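Local coordinates for protein glucokinase (Leishmania braziliensis MHOM/BR/75/M2904, PDB 6EDI) that probably phosphorylates D-glucose to glucose 6-phosphate at the expense of ATP, at residues A[219-222]-A[227-230]. Sequence-based numbering, arbitrary orientation.
Sequences IHYV and SYIV
Antiparallel pairing at the turn end of a beta hairpin joins I219-V222 to S227-V230, the latter on an outermost strand, within this chain, of a six-stranded mixed sheet. In the hydrogen-bonded pair H220 with I229, H220 N gives to I229 O at 2.7 Å while I229 N returns a bond to H220 O. In the pair V222 with S227, V222 N bonds S227 O at 2.7 Å, whereas the reciprocal bond, S227 N to V222 O, stretches to 3.2 Å nearest the turn. H220 O also receives a CA-H...O contact from Y228.

On one face, Y221 and Y228 form an edge-to-face pair, with ring centroids 5.1 Å apart and planes at 62°; Y221 CD1 stands over the centre of the Y228 ring. Y228 holds CG beside its own backbone N (chi1 -59°), which leans the ring across the neighbouring strand, between Y221 and I219, whose CG2 reaches Y228 CD2 at 3.6 Å. I219 CG1 continues the apolar row to V230 CG2, and helix 157-170 packs on this face through A162 and L166. The hydroxyls bond elsewhere, Y221 OH to D226 in the turn and Y228 OH to G201 O.

On the other face, I229 CG2 lies near the plane of the H220 imidazole, at its edge, and approaches V222 CG2; H220 ND1 is hydrogen-bonded to R204 NE. Here V222 and I229 pack against I229 and V222 of the second subunit, so this face contributes to the dimer interface. Strands 205-210, 214-222 and 227-233 follow one another as an antiparallel meander that ends at the sheet edge, characteristic of the actin-like ATPase fold.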
# COMPACT_ATOMS: atom_id res chain seq x y z
N ILE A 219 2.74 -6.83 -3.58
CA ILE A 219 3.20 -6.78 -4.95
C ILE A 219 2.12 -6.01 -5.70
O ILE A 219 0.99 -6.49 -5.86
CB ILE A 219 3.38 -8.16 -5.59
CG1 ILE A 219 4.18 -9.10 -4.68
CG2 ILE A 219 4.07 -8.02 -6.96
CD1 ILE A 219 4.36 -10.48 -5.24
N HIS A 220 2.45 -4.80 -6.13
CA HIS A 220 1.48 -3.98 -6.86
C HIS A 220 1.71 -4.13 -8.35
O HIS A 220 2.85 -3.99 -8.81
CB HIS A 220 1.62 -2.51 -6.44
CG HIS A 220 0.77 -1.57 -7.26
ND1 HIS A 220 -0.60 -1.57 -7.20
CD2 HIS A 220 1.12 -0.60 -8.13
CE1 HIS A 220 -1.07 -0.64 -8.02
NE2 HIS A 220 -0.05 -0.03 -8.58
N TYR A 221 0.66 -4.46 -9.10
CA TYR A 221 0.78 -4.57 -10.55
C TYR A 221 0.49 -3.23 -11.18
O TYR A 221 -0.46 -2.56 -10.81
CB TYR A 221 -0.17 -5.63 -11.13
CG TYR A 221 -0.15 -5.61 -12.64
CD1 TYR A 221 0.94 -6.08 -13.34
CD2 TYR A 221 -1.22 -5.10 -13.36
CE1 TYR A 221 0.98 -6.05 -14.72
CE2 TYR A 221 -1.20 -5.07 -14.74
CZ TYR A 221 -0.10 -5.54 -15.41
OH TYR A 221 -0.07 -5.51 -16.78
N VAL A 222 1.34 -2.86 -12.14
CA VAL A 222 1.29 -1.55 -12.80
C VAL A 222 0.93 -1.71 -14.28
O VAL A 222 1.78 -2.08 -15.10
CB VAL A 222 2.65 -0.81 -12.69
CG1 VAL A 222 2.56 0.52 -13.39
CG2 VAL A 222 3.08 -0.63 -11.23
N SER A 227 4.29 -4.05 -15.38
CA SER A 227 5.36 -4.46 -14.48
C SER A 227 4.82 -4.44 -13.07
O SER A 227 3.71 -3.96 -12.82
CB SER A 227 6.55 -3.50 -14.58
OG SER A 227 6.11 -2.19 -14.32
N TYR A 228 5.61 -4.97 -12.14
CA TYR A 228 5.19 -4.99 -10.74
C TYR A 228 6.18 -4.23 -9.87
O TYR A 228 7.37 -4.14 -10.18
CB TYR A 228 5.16 -6.44 -10.23
CG TYR A 228 4.25 -7.41 -10.96
CD1 TYR A 228 4.61 -7.98 -12.18
CD2 TYR A 228 3.07 -7.81 -10.38
CE1 TYR A 228 3.77 -8.89 -12.82
CE2 TYR A 228 2.23 -8.74 -11.00
CZ TYR A 228 2.59 -9.27 -12.21
OH TYR A 228 1.73 -10.17 -12.81
N ILE A 229 5.70 -3.70 -8.74
CA ILE A 229 6.61 -3.12 -7.77
C ILE A 229 6.14 -3.60 -6.41
O ILE A 229 4.95 -3.71 -6.16
CB ILE A 229 6.66 -1.57 -7.84
CG1 ILE A 229 7.64 -1.00 -6.81
CG2 ILE A 229 5.25 -0.94 -7.69
CD1 ILE A 229 8.05 0.45 -7.09
N VAL A 230 7.09 -3.94 -5.54
CA VAL A 230 6.72 -4.38 -4.20
C VAL A 230 6.84 -3.24 -3.21
O VAL A 230 7.80 -2.46 -3.25
CB VAL A 230 7.57 -5.58 -3.73
CG1 VAL A 230 7.25 -5.90 -2.26
CG2 VAL A 230 7.31 -6.80 -4.62